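Local coordinates for protein geranyltranstransferase (Thermotoga neapolitana, PDB 4WK5) that probably catalyses magnesium-dependent prenyl transfer that lengthens isoprenoid diphosphates, at residues E45-Y50 and P111-A116; G68-V73 and H278-F283; P143-E148 and F198-L203; Q220-L225 and L260-Y265. All coordinates share one frame; numbering follows the deposited sequence. Where two conformers were deposited one is given.

Contact 1: E45-Y50 and P111-A116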
loop_
_atom_site.group_PDB
_atom_site.type_symbol
_atom_site.label_atom_id
_atom_site.label_comp_id
_atom_site.label_asym_id
_atom_site.label_seq_id
_atom_site.Cartn_x
_atom_site.Cartn_y
_atom_site.Cartn_z
ATOM N N GLU A 45 11.705 -6.734 8.568
ATOM C CA GLU A 45 11.771 -5.517 9.362
ATOM C C GLU A 45 13.152 -4.893 9.293
ATOM O O GLU A 45 13.266 -3.682 9.180
ATOM C CB GLU A 45 11.401 -5.782 10.820
ATOM C CG GLU A 45 9.929 -6.122 11.029
ATOM C CD GLU A 45 9.681 -6.485 12.479
ATOM O OE1 GLU A 45 10.236 -7.510 12.918
ATOM O OE2 GLU A 45 8.983 -5.705 13.172
ATOM N N SER A 46 14.199 -5.712 9.383
ATOM C CA SER A 46 15.560 -5.193 9.237
ATOM C C SER A 46 15.780 -4.543 7.870
ATOM O O SER A 46 16.516 -3.553 7.755
ATOM C CB SER A 46 16.592 -6.311 9.461
ATOM O OG SER A 46 16.730 -6.570 10.843
ATOM N N ALA A 47 15.136 -5.099 6.846
ATOM C CA ALA A 47 15.245 -4.563 5.494
ATOM C C ALA A 47 14.527 -3.221 5.371
ATOM O O ALA A 47 15.005 -2.314 4.682
ATOM C CB ALA A 47 14.679 -5.577 4.460
ATOM N N MET A 48 13.381 -3.099 6.040
ATOM C CA MET A 48 12.671 -1.821 6.104
ATOM C C MET A 48 13.558 -0.766 6.749
ATOM O O MET A 48 13.678 0.376 6.241
ATOM C CB MET A 48 11.355 -1.972 6.881
ATOM C CG MET A 48 10.327 -2.760 6.105
ATOM S SD MET A 48 8.757 -2.853 6.974
ATOM C CE MET A 48 8.869 -4.360 7.895
ATOM N N GLN A 49 14.175 -1.136 7.872
ATOM C CA GLN A 49 15.047 -0.202 8.577
ATOM C C GLN A 49 16.241 0.165 7.720
ATOM O O GLN A 49 16.639 1.333 7.648
ATOM C CB GLN A 49 15.524 -0.786 9.910
ATOM C CG GLN A 49 16.461 0.180 10.642
ATOM C CD GLN A 49 17.104 -0.467 11.877
ATOM O OE1 GLN A 49 17.910 -1.401 11.765
ATOM N NE2 GLN A 49 16.718 -0.001 13.040
ATOM N N TYR A 50 16.789 -0.834 7.041
ATOM C CA TYR A 50 17.951 -0.627 6.184
ATOM C C TYR A 50 17.678 0.435 5.134
ATOM O O TYR A 50 18.477 1.365 4.953
ATOM C CB TYR A 50 18.356 -1.937 5.509
ATOM C CG TYR A 50 19.479 -1.805 4.508
ATOM C CD1 TYR A 50 20.805 -1.783 4.917
ATOM C CD2 TYR A 50 19.212 -1.739 3.138
ATOM C CE1 TYR A 50 21.839 -1.668 4.000
ATOM C CE2 TYR A 50 20.252 -1.623 2.202
ATOM C CZ TYR A 50 21.557 -1.591 2.647
ATOM O OH TYR A 50 22.593 -1.486 1.741
ATOM N N PRO A 111 24.410 -0.993 -1.158
ATOM C CA PRO A 111 23.597 -1.955 -1.917
ATOM C C PRO A 111 22.122 -1.633 -1.833
ATOM O O PRO A 111 21.625 -1.219 -0.781
ATOM C CB PRO A 111 23.892 -3.289 -1.231
ATOM C CG PRO A 111 25.265 -3.111 -0.663
ATOM C CD PRO A 111 25.329 -1.663 -0.222
ATOM N N SER A 112 21.425 -1.803 -2.949
ATOM C CA SER A 112 19.983 -1.652 -2.946
ATOM C C SER A 112 19.375 -2.679 -1.990
ATOM O O SER A 112 20.056 -3.620 -1.578
ATOM C CB SER A 112 19.447 -1.840 -4.354
ATOM O OG SER A 112 19.844 -3.114 -4.834
ATOM N N CYS A 113 18.112 -2.494 -1.622
ATOM C CA CYS A 113 17.487 -3.364 -0.628
ATOM C C CYS A 113 17.505 -4.827 -1.100
ATOM O O CYS A 113 17.822 -5.721 -0.317
ATOM C CB CYS A 113 16.056 -2.898 -0.338
ATOM S SG CYS A 113 15.251 -3.739 1.075
ATOM N N HIS A 114 17.192 -5.080 -2.374
ATOM C CA HIS A 114 17.174 -6.468 -2.839
ATOM C C HIS A 114 18.571 -7.073 -2.950
ATOM O O HIS A 114 18.728 -8.293 -2.852
ATOM C CB HIS A 114 16.447 -6.590 -4.184
ATOM C CG HIS A 114 17.103 -5.833 -5.296
ATOM N ND1 HIS A 114 16.883 -4.491 -5.511
ATOM C CD2 HIS A 114 17.955 -6.237 -6.269
ATOM C CE1 HIS A 114 17.586 -4.095 -6.557
ATOM N NE2 HIS A 114 18.239 -5.134 -7.039
ATOM N N ARG A 115 19.589 -6.240 -3.128
ATOM C CA ARG A 115 20.949 -6.766 -3.129
ATOM C C ARG A 115 21.331 -7.145 -1.699
ATOM O O ARG A 115 22.000 -8.159 -1.469
ATOM C CB ARG A 115 21.939 -5.749 -3.722
ATOM C CG ARG A 115 21.848 -5.624 -5.239
ATOM C CD ARG A 115 22.425 -6.865 -5.927
ATOM N NE ARG A 115 23.889 -6.845 -5.848
ATOM C CZ ARG A 115 24.683 -7.845 -6.221
ATOM N NH1 ARG A 115 24.160 -8.967 -6.702
ATOM N NH2 ARG A 115 26.002 -7.727 -6.111
ATOM N N ALA A 116 20.877 -6.349 -0.733
ATOM C CA ALA A 116 21.220 -6.590 0.665
ATOM C C ALA A 116 20.464 -7.781 1.250
ATOM O O ALA A 116 21.027 -8.512 2.054
ATOM C CB ALA A 116 20.956 -5.333 1.502
#
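Tyr50 reaches across from helix 43-53 with its ring broadside to Ala116 and its hydroxyl at the backbone of Pro111. CG lies anti to the backbone N (chi1 175°), which sends the ring out toward segment 111-116. Ala116 CB sits over one ring face, 4.2 Å from the Tyr50 centroid, a CH-pi contact. At the ring edge Tyr50 OH donates to Pro111 O at 2.7 Å; the carbonyl is approached at a C=O...donor angle of 128°, with the donor tilted 17° from its plane. The Pro111 ring crosses the tyrosine at about a right angle, its CD 3.4 Å from Tyr50 OH. The carbonyl gripped here belongs to a short strand, 110-111, of a two-stranded antiparallel hairpin that runs straight into helix 113-117; Ser112 is the N-cap of that helix, its OG bonded to Ala104 O. One turn back along helix 43-53, Ala47 CB lies 3.9 Å from Cys113 SG, at the closest backbone approach of the segments (Ala47 CA to Cys113 CA 6.6 Å). Ile121 and Ala122 of helix 119-138 pack on Ala47 and Cys113 respectively, while Met48 packs on Tyr154 of the second subunit.

Contact 2: G68-V73 and H278-F283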
loop_
_atom_site.group_PDB
_atom_site.type_symbol
_atom_site.label_atom_id
_atom_site.label_comp_id
_atom_site.label_asym_id
_atom_site.label_seq_id
_atom_site.Cartn_x
_atom_site.Cartn_y
_atom_site.Cartn_z
ATOM N N GLY A 68 4.208 23.735 6.891
ATOM C CA GLY A 68 3.408 23.708 8.100
ATOM C C GLY A 68 3.823 24.755 9.115
ATOM O O GLY A 68 2.976 25.384 9.754
ATOM N N GLU A 69 5.125 24.958 9.271
ATOM C CA GLU A 69 5.586 25.967 10.214
ATOM C C GLU A 69 5.210 27.360 9.712
ATOM O O GLU A 69 4.847 28.237 10.502
ATOM C CB GLU A 69 7.093 25.874 10.441
ATOM C CG GLU A 69 7.564 26.749 11.609
ATOM C CD GLU A 69 9.059 26.683 11.838
ATOM O OE1 GLU A 69 9.748 26.044 11.019
ATOM O OE2 GLU A 69 9.544 27.270 12.831
ATOM N N ASP A 70 5.277 27.559 8.397
ATOM C CA ASP A 70 4.923 28.852 7.812
ATOM C C ASP A 70 3.460 29.232 8.065
ATOM O O ASP A 70 3.147 30.412 8.195
ATOM C CB ASP A 70 5.196 28.861 6.306
ATOM C CG ASP A 70 6.629 29.224 5.967
ATOM O OD1 ASP A 70 7.311 29.875 6.793
ATOM O OD2 ASP A 70 7.070 28.884 4.851
ATOM N N ILE A 71 2.561 28.252 8.146
ATOM C CA ILE A 71 1.145 28.589 8.303
ATOM C C ILE A 71 0.611 28.266 9.700
ATOM O O ILE A 71 -0.595 28.331 9.942
ATOM C CB ILE A 71 0.268 27.887 7.239
ATOM C CG1 ILE A 71 0.310 26.361 7.408
ATOM C CG2 ILE A 71 0.702 28.298 5.832
ATOM C CD1 ILE A 71 -0.653 25.644 6.486
ATOM N N GLY A 72 1.516 27.925 10.612
ATOM C CA GLY A 72 1.167 27.725 12.011
ATOM C C GLY A 72 0.493 26.413 12.357
ATOM O O GLY A 72 -0.389 26.368 13.215
ATOM N N VAL A 73 0.907 25.333 11.705
ATOM C CA VAL A 73 0.377 24.023 12.046
ATOM C C VAL A 73 1.145 23.444 13.229
ATOM O O VAL A 73 2.372 23.553 13.314
ATOM C CB VAL A 73 0.438 23.043 10.853
ATOM C CG1 VAL A 73 0.162 21.621 11.303
ATOM C CG2 VAL A 73 -0.551 23.467 9.765
ATOM N N HIS A 278 7.746 32.204 4.188
ATOM C CA HIS A 278 9.164 32.582 4.280
ATOM C C HIS A 278 10.142 31.428 4.366
ATOM O O HIS A 278 11.140 31.395 3.650
ATOM C CB HIS A 278 9.408 33.468 5.511
ATOM C CG HIS A 278 8.643 34.750 5.507
ATOM N ND1 HIS A 278 7.923 35.186 6.597
ATOM C CD2 HIS A 278 8.501 35.703 4.556
ATOM C CE1 HIS A 278 7.362 36.347 6.315
ATOM N NE2 HIS A 278 7.696 36.683 5.082
ATOM N N ARG A 279 9.875 30.515 5.290
ATOM C CA ARG A 279 10.752 29.379 5.513
ATOM C C ARG A 279 10.785 28.495 4.285
ATOM O O ARG A 279 11.834 27.991 3.902
ATOM C CB ARG A 279 10.298 28.583 6.729
ATOM C CG ARG A 279 10.221 29.428 7.991
ATOM C CD ARG A 279 9.678 28.621 9.146
ATOM N NE ARG A 279 9.963 29.260 10.426
ATOM C CZ ARG A 279 9.197 30.194 10.977
ATOM N NH1 ARG A 279 8.098 30.598 10.353
ATOM N NH2 ARG A 279 9.529 30.726 12.147
ATOM N N THR A 280 9.625 28.326 3.660
ATOM C CA THR A 280 9.520 27.469 2.493
ATOM C C THR A 280 10.269 28.086 1.313
ATOM O O THR A 280 10.999 27.399 0.593
ATOM C CB THR A 280 8.050 27.215 2.135
ATOM O OG1 THR A 280 7.377 26.669 3.279
ATOM C CG2 THR A 280 7.949 26.235 0.992
ATOM N N PHE A 281 10.106 29.391 1.139
ATOM C CA PHE A 281 10.830 30.138 0.124
ATOM C C PHE A 281 12.342 29.994 0.298
ATOM O O PHE A 281 13.056 29.664 -0.648
ATOM C CB PHE A 281 10.430 31.612 0.192
ATOM C CG PHE A 281 11.210 32.498 -0.726
ATOM C CD1 PHE A 281 10.878 32.587 -2.067
ATOM C CD2 PHE A 281 12.257 33.267 -0.245
ATOM C CE1 PHE A 281 11.584 33.412 -2.912
ATOM C CE2 PHE A 281 12.970 34.100 -1.090
ATOM C CZ PHE A 281 12.633 34.171 -2.423
ATOM N N ASP A 282 12.819 30.240 1.514
ATOM C CA ASP A 282 14.245 30.142 1.799
ATOM C C ASP A 282 14.759 28.721 1.552
ATOM O O ASP A 282 15.814 28.540 0.939
ATOM C CB ASP A 282 14.541 30.564 3.238
ATOM C CG ASP A 282 14.336 32.051 3.470
ATOM O OD1 ASP A 282 14.375 32.833 2.492
ATOM O OD2 ASP A 282 14.147 32.435 4.639
ATOM N N PHE A 283 14.003 27.726 2.020
ATOM C CA PHE A 283 14.350 26.313 1.834
ATOM C C PHE A 283 14.496 25.983 0.348
ATOM O O PHE A 283 15.521 25.441 -0.089
ATOM C CB PHE A 283 13.285 25.425 2.500
ATOM C CG PHE A 283 13.474 23.942 2.275
ATOM C CD1 PHE A 283 14.684 23.325 2.558
ATOM C CD2 PHE A 283 12.433 23.173 1.802
ATOM C CE1 PHE A 283 14.843 21.961 2.361
ATOM C CE2 PHE A 283 12.587 21.809 1.605
ATOM C CZ PHE A 283 13.799 21.210 1.880
#
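Arg279, near the start of helix 278-289, runs past two acidic residues at the C-terminal end of helix 59-70, and every step of its side chain meets one of them. CB and CG lie beside Asp70, Arg279 CG at 3.2 Å from Asp70 OD1. The chain stretches out from CG to NE, and Arg279 CD comes within 3.2 Å of Glu69 OE1. At NE the Glu69 carboxylate lies over a face of the guanidinium, the two planes 25° apart; Arg279 NE to Glu69 OE2 is 3.1 Å, a salt bridge of charges alone, since the oxygen stands well out of the guanidinium plane. Glu69 OE1 has Lys24 as a salt-bridge partner. NH1 makes a long ion pair with Asp70 OD1. The Asp70 carboxylate grips the first turn of the helix: OD1 takes Arg279 N at 3.0 Å through its syn lone pair, and OD2 accepts both Thr280 N at 2.9 Å, on the syn side, and Thr280 OG1 at 2.7 Å, on the anti side, both out of the carboxylate plane, Thr280 OG1 the further (30°). An asparagine in place of Asp70 would probably leave the Arg279 charge short of one mate and one of the two backbone N-H groups without a good acceptor. Three donors and a guanidinium around one carboxylate are consistent with an ionised Asp70, probably favoured by the N-terminal end of helix 278-289.

Contact 3: P143-E148 and F198-L203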
loop_
_atom_site.group_PDB
_atom_site.type_symbol
_atom_site.label_atom_id
_atom_site.label_comp_id
_atom_site.label_asym_id
_atom_site.label_seq_id
_atom_site.Cartn_x
_atom_site.Cartn_y
_atom_site.Cartn_z
ATOM N N PRO A 143 -10.334 12.990 7.956
ATOM C CA PRO A 143 -10.856 12.191 6.832
ATOM C C PRO A 143 -10.411 12.647 5.449
ATOM O O PRO A 143 -10.062 11.808 4.587
ATOM C CB PRO A 143 -12.373 12.350 6.965
ATOM C CG PRO A 143 -12.586 12.603 8.420
ATOM C CD PRO A 143 -11.417 13.449 8.845
ATOM N N LYS A 144 -10.434 13.959 5.227
ATOM C CA LYS A 144 -10.022 14.466 3.937
ATOM C C LYS A 144 -8.543 14.158 3.710
ATOM O O LYS A 144 -8.140 13.930 2.568
ATOM C CB LYS A 144 -10.298 15.968 3.818
ATOM C CG LYS A 144 -11.787 16.279 3.727
ATOM C CD LYS A 144 -12.071 17.774 3.682
ATOM C CE LYS A 144 -13.559 18.026 3.483
ATOM N NZ LYS A 144 -13.899 19.476 3.456
ATOM N N LEU A 145 -7.745 14.122 4.778
ATOM C CA LEU A 145 -6.317 13.830 4.611
ATOM C C LEU A 145 -6.079 12.387 4.151
ATOM O O LEU A 145 -5.248 12.137 3.265
ATOM C CB LEU A 145 -5.547 14.099 5.907
ATOM C CG LEU A 145 -4.030 13.933 5.825
ATOM C CD1 LEU A 145 -3.407 15.141 5.154
ATOM C CD2 LEU A 145 -3.416 13.702 7.201
ATOM N N PHE A 146 -6.816 11.455 4.762
ATOM C CA PHE A 146 -6.758 10.038 4.393
ATOM C C PHE A 146 -7.019 9.891 2.912
ATOM O O PHE A 146 -6.266 9.246 2.176
ATOM C CB PHE A 146 -7.801 9.202 5.151
ATOM C CG PHE A 146 -7.763 9.351 6.642
ATOM C CD1 PHE A 146 -6.654 9.871 7.286
ATOM C CD2 PHE A 146 -8.844 8.934 7.405
ATOM C CE1 PHE A 146 -6.631 9.995 8.658
ATOM C CE2 PHE A 146 -8.827 9.055 8.776
ATOM C CZ PHE A 146 -7.720 9.591 9.404
ATOM N N GLU A 147 -8.122 10.497 2.490
ATOM C CA GLU A 147 -8.572 10.425 1.106
ATOM C C GLU A 147 -7.536 11.035 0.160
ATOM O O GLU A 147 -7.172 10.441 -0.867
ATOM C CB GLU A 147 -9.923 11.140 0.970
ATOM C CG GLU A 147 -10.719 10.771 -0.262
ATOM C CD GLU A 147 -12.127 11.351 -0.225
ATOM O OE1 GLU A 147 -12.742 11.362 0.864
ATOM O OE2 GLU A 147 -12.611 11.799 -1.285
ATOM N N GLU A 148 -7.026 12.203 0.532
ATOM C CA GLU A 148 -6.044 12.890 -0.304
ATOM C C GLU A 148 -4.760 12.086 -0.433
ATOM O O GLU A 148 -4.194 11.982 -1.521
ATOM C CB GLU A 148 -5.739 14.276 0.265
ATOM C CG GLU A 148 -4.857 15.139 -0.608
ATOM C CD GLU A 148 -5.600 15.719 -1.803
ATOM O OE1 GLU A 148 -6.848 15.658 -1.824
ATOM O OE2 GLU A 148 -4.933 16.240 -2.721
ATOM N N PHE A 198 -2.011 22.499 4.711
ATOM C CA PHE A 198 -3.161 23.392 4.551
ATOM C C PHE A 198 -4.441 22.679 4.996
ATOM O O PHE A 198 -5.337 23.302 5.572
ATOM C CB PHE A 198 -3.280 23.885 3.103
ATOM C CG PHE A 198 -2.416 25.079 2.796
ATOM C CD1 PHE A 198 -1.034 24.963 2.744
ATOM C CD2 PHE A 198 -2.983 26.323 2.576
ATOM C CE1 PHE A 198 -0.236 26.062 2.471
ATOM C CE2 PHE A 198 -2.197 27.420 2.300
ATOM C CZ PHE A 198 -0.822 27.293 2.248
ATOM N N LEU A 199 -4.521 21.373 4.750
ATOM C CA LEU A 199 -5.650 20.580 5.241
ATOM C C LEU A 199 -5.667 20.546 6.767
ATOM O O LEU A 199 -6.719 20.719 7.387
ATOM C CB LEU A 199 -5.605 19.148 4.683
ATOM C CG LEU A 199 -6.208 18.968 3.284
ATOM C CD1 LEU A 199 -5.806 17.630 2.672
ATOM C CD2 LEU A 199 -7.729 19.116 3.330
ATOM N N LEU A 200 -4.502 20.331 7.368
ATOM C CA LEU A 200 -4.383 20.292 8.824
ATOM C C LEU A 200 -4.803 21.612 9.468
ATOM O O LEU A 200 -5.343 21.623 10.576
ATOM C CB LEU A 200 -2.953 19.951 9.239
ATOM C CG LEU A 200 -2.444 18.575 8.808
ATOM C CD1 LEU A 200 -1.049 18.316 9.340
ATOM C CD2 LEU A 200 -3.395 17.518 9.293
ATOM N N LYS A 201 -4.550 22.718 8.770
ATOM C CA LYS A 201 -4.826 24.058 9.298
ATOM C C LYS A 201 -6.238 24.528 8.949
ATOM O O LYS A 201 -6.733 25.505 9.515
ATOM C CB LYS A 201 -3.790 25.058 8.771
ATOM C CG LYS A 201 -3.804 26.427 9.451
ATOM C CD LYS A 201 -3.420 26.322 10.919
ATOM C CE LYS A 201 -3.332 27.691 11.577
ATOM N NZ LYS A 201 -2.986 27.568 13.022
ATOM N N GLY A 202 -6.887 23.830 8.022
ATOM C CA GLY A 202 -8.226 24.197 7.592
ATOM C C GLY A 202 -8.259 25.287 6.535
ATOM O O GLY A 202 -9.293 25.918 6.315
ATOM N N LEU A 203 -7.123 25.514 5.884
ATOM C CA LEU A 203 -7.027 26.505 4.814
ATOM C C LEU A 203 -7.232 25.861 3.443
ATOM O O LEU A 203 -6.907 24.693 3.246
ATOM C CB LEU A 203 -5.670 27.210 4.861
ATOM C CG LEU A 203 -5.236 27.768 6.215
ATOM C CD1 LEU A 203 -3.817 28.311 6.149
ATOM C CD2 LEU A 203 -6.204 28.843 6.681
#
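Two long helices of the mainly helical polyprenyl synthase bundle meet here, the first turns of helix 143-166 against the last turns of helix 175-201. Leu199 carries the contact. Its CG is anti to the carbonyl carbon (chi1 -84°), and the forked end is pushed toward the other helix, where each methyl finds a different turn. Leu199 CD2 rests on Lys144 CB at 4.1 Å, while Leu199 CD1 lies against Glu148 CB, also at 4.1 Å, and against Leu145 CD1 at 4.3 Å. The fork thus spans Lys144 and Glu148, one turn apart, with CD1 also touching Leu145. Only the inner carbons of the two charged residues take part: the extended Lys144 chain leads its ammonium away, and Glu148, bent at chi2 (76°), presents its carboxylate to Lys209 in a salt bridge. On the flank, Leu145 CD2 approaches Leu200 CD2 at 4.4 Å. The result is an apolar junction with no hydrogen bond across it. Val81 of helix 75-96 and Val140 of the preceding loop both pack on Leu145 and Leu200. Pro143 and Glu147 pack on the second subunit. Just beyond Leu200, helix 175-201 ends in a Schellman motif with Gly202 as the positive-phi C-prime residue: Leu203 N bonds to Phe198 O and Gly202 N to Leu199 O. Leucine-on-leucine packing of this kind belongs to the helix bundle of the isoprenoid synthase fold.

Contact 4: Q220-L225 and L260-Y265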
loop_
_atom_site.group_PDB
_atom_site.type_symbol
_atom_site.label_atom_id
_atom_site.label_comp_id
_atom_site.label_asym_id
_atom_site.label_seq_id
_atom_site.Cartn_x
_atom_site.Cartn_y
_atom_site.Cartn_z
ATOM N N GLN A 220 11.979 16.850 -11.117
ATOM C CA GLN A 220 12.329 15.664 -11.898
ATOM C C GLN A 220 13.200 16.032 -13.104
ATOM O O GLN A 220 14.118 15.289 -13.451
ATOM C CB GLN A 220 11.071 14.901 -12.355
ATOM C CG GLN A 220 11.392 13.552 -13.017
ATOM C CD GLN A 220 10.175 12.660 -13.253
ATOM O OE1 GLN A 220 9.100 12.877 -12.691
ATOM N NE2 GLN A 220 10.348 11.647 -14.103
ATOM N N ILE A 221 12.930 17.179 -13.730
ATOM C CA ILE A 221 13.748 17.630 -14.866
ATOM C C ILE A 221 15.169 17.920 -14.410
ATOM O O ILE A 221 16.130 17.532 -15.069
ATOM C CB ILE A 221 13.173 18.899 -15.539
ATOM C CG1 ILE A 221 11.822 18.590 -16.188
ATOM C CG2 ILE A 221 14.161 19.465 -16.579
ATOM C CD1 ILE A 221 11.048 19.823 -16.595
ATOM N N TYR A 222 15.301 18.600 -13.275
ATOM C CA TYR A 222 16.626 18.884 -12.739
ATOM C C TYR A 222 17.370 17.584 -12.454
ATOM O O TYR A 222 18.570 17.491 -12.695
ATOM C CB TYR A 222 16.548 19.732 -11.470
ATOM C CG TYR A 222 16.197 21.183 -11.707
ATOM C CD1 TYR A 222 16.692 21.877 -12.802
ATOM C CD2 TYR A 222 15.356 21.855 -10.831
ATOM C CE1 TYR A 222 16.363 23.224 -13.007
ATOM C CE2 TYR A 222 15.025 23.180 -11.025
ATOM C CZ TYR A 222 15.519 23.858 -12.111
ATOM O OH TYR A 222 15.173 25.177 -12.290
ATOM N N ASP A 223 16.654 16.575 -11.958
ATOM C CA ASP A 223 17.258 15.261 -11.747
ATOM C C ASP A 223 17.719 14.641 -13.069
ATOM O O ASP A 223 18.805 14.052 -13.145
ATOM C CB ASP A 223 16.280 14.318 -11.048
ATOM C CG ASP A 223 16.845 12.921 -10.881
ATOM O OD1 ASP A 223 17.568 12.690 -9.890
ATOM O OD2 ASP A 223 16.572 12.054 -11.741
ATOM N N ASP A 224 16.890 14.772 -14.105
ATOM C CA ASP A 224 17.243 14.310 -15.448
ATOM C C ASP A 224 18.551 14.932 -15.913
ATOM O O ASP A 224 19.423 14.249 -16.458
ATOM C CB ASP A 224 16.169 14.675 -16.467
ATOM C CG ASP A 224 14.869 13.948 -16.253
ATOM O OD1 ASP A 224 14.851 12.892 -15.580
ATOM O OD2 ASP A 224 13.856 14.452 -16.780
ATOM N N LEU A 225 18.656 16.245 -15.723
ATOM C CA LEU A 225 19.804 17.006 -16.211
ATOM C C LEU A 225 21.066 16.631 -15.441
ATOM O O LEU A 225 22.146 16.516 -16.020
ATOM C CB LEU A 225 19.530 18.508 -16.112
ATOM C CG LEU A 225 18.467 19.051 -17.071
ATOM C CD1 LEU A 225 18.035 20.457 -16.675
ATOM C CD2 LEU A 225 18.983 19.040 -18.502
ATOM N N LEU A 260 12.026 25.073 -19.105
ATOM C CA LEU A 260 10.746 24.718 -18.498
ATOM C C LEU A 260 10.885 24.567 -16.993
ATOM O O LEU A 260 10.061 25.085 -16.230
ATOM C CB LEU A 260 10.192 23.428 -19.104
ATOM C CG LEU A 260 8.787 23.040 -18.635
ATOM C CD1 LEU A 260 7.795 24.130 -19.013
ATOM C CD2 LEU A 260 8.373 21.700 -19.218
ATOM N N ALA A 261 11.925 23.855 -16.572
ATOM C CA ALA A 261 12.171 23.635 -15.149
ATOM C C ALA A 261 12.420 24.957 -14.436
ATOM O O ALA A 261 11.880 25.211 -13.352
ATOM C CB ALA A 261 13.351 22.687 -14.949
ATOM N N ASP A 262 13.224 25.816 -15.058
ATOM C CA ASP A 262 13.519 27.108 -14.464
ATOM C C ASP A 262 12.254 27.948 -14.336
ATOM O O ASP A 262 12.057 28.632 -13.333
ATOM C CB ASP A 262 14.560 27.866 -15.293
ATOM C CG ASP A 262 15.963 27.296 -15.149
ATOM O OD1 ASP A 262 16.224 26.543 -14.188
ATOM O OD2 ASP A 262 16.823 27.632 -15.993
ATOM N N LYS A 263 11.400 27.891 -15.355
ATOM C CA LYS A 263 10.174 28.681 -15.370
ATOM C C LYS A 263 9.249 28.272 -14.236
ATOM O O LYS A 263 8.735 29.128 -13.506
ATOM C CB LYS A 263 9.436 28.536 -16.702
ATOM C CG LYS A 263 8.147 29.351 -16.757
ATOM C CD LYS A 263 7.387 29.161 -18.063
ATOM C CE LYS A 263 6.677 27.815 -18.103
ATOM N NZ LYS A 263 5.982 27.578 -19.403
ATOM N N TYR A 264 9.039 26.963 -14.106
ATOM C CA TYR A 264 8.228 26.397 -13.029
ATOM C C TYR A 264 8.806 26.738 -11.656
ATOM O O TYR A 264 8.078 27.144 -10.749
ATOM C CB TYR A 264 8.125 24.878 -13.177
ATOM C CG TYR A 264 7.172 24.379 -14.244
ATOM C CD1 TYR A 264 6.403 25.255 -14.999
ATOM C CD2 TYR A 264 7.029 23.010 -14.480
ATOM C CE1 TYR A 264 5.530 24.785 -15.969
ATOM C CE2 TYR A 264 6.157 22.530 -15.443
ATOM C CZ TYR A 264 5.414 23.420 -16.184
ATOM O OH TYR A 264 4.553 22.941 -17.147
ATOM N N TYR A 265 10.118 26.565 -11.502
ATOM C CA TYR A 265 10.765 26.845 -10.224
ATOM C C TYR A 265 10.568 28.301 -9.827
ATOM O O TYR A 265 10.269 28.606 -8.670
ATOM C CB TYR A 265 12.258 26.524 -10.278
ATOM C CG TYR A 265 12.799 26.018 -8.962
ATOM C CD1 TYR A 265 12.875 24.656 -8.702
ATOM C CD2 TYR A 265 13.210 26.896 -7.972
ATOM C CE1 TYR A 265 13.364 24.182 -7.502
ATOM C CE2 TYR A 265 13.693 26.436 -6.766
ATOM C CZ TYR A 265 13.768 25.075 -6.533
ATOM O OH TYR A 265 14.253 24.606 -5.333
#
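Ala261 is the small knob of this contact, its methyl lodged between Ile221 and the ring of Tyr222. Ile221 CG2 touches Ala261 CB at 3.7 Å, and the same CB stands over one face of the Tyr222 ring, 3.9 Å from its centroid, a CH-pi contact. Beside it, Ile221 CD1 reaches Leu260 CD2 at 4.2 Å. Tyr222 has CG anti to the carbonyl carbon (chi1 -74°), which brings the ring across to the facing helix, wedged at its edge between Asp262 and Tyr265. Tyr222 OH donates to Asp262 OD1 at 2.6 Å, which receives it on its anti lone pair, and Tyr222 CE2 comes to 3.5 Å from Tyr265 CD1, the two ring planes 58° apart. A leucine in place of Tyr222 would probably leave Asp262 OD1 without this donor and open a gap between Ala261 and Tyr265. The other carboxylate oxygen, OD2, pairs with Lys258. The two helix segments run in roughly opposed directions, at 144°, their axes 9.8 Å apart. Tyr182 and Glu179 of helix 175-201 pack on Ile221 and Leu260 respectively; helix 278-289 supplies Lys288 against Tyr222, Asp262 and Tyr265, and Leu284 O as acceptor for Tyr265 OH.

Overall arrangement
From the N terminus, helix 43-53 opens contact 1, which closes at 111-116 and joins that helix to the hairpin and helix 113-117. Before that, 68-73 opens contact 2, so the two loops cross. Contact 2 closes only at 278-283, tying the end of helix 59-70 to the last helix. Its long loop encloses contact 3, joining helices 143-166 and 175-201, and then contact 4, joining helices 206-229 and 248-274, in series. Contacts 2 and 3 touch, Lys201 NZ lying 2.9 Å from Gly72 O, a probable hydrogen bond. Contact 1 lies on the opposite side of the chain's centre from contact 2, their centres about 33 Å apart. Contacts 1 and 3 both border the second subunit.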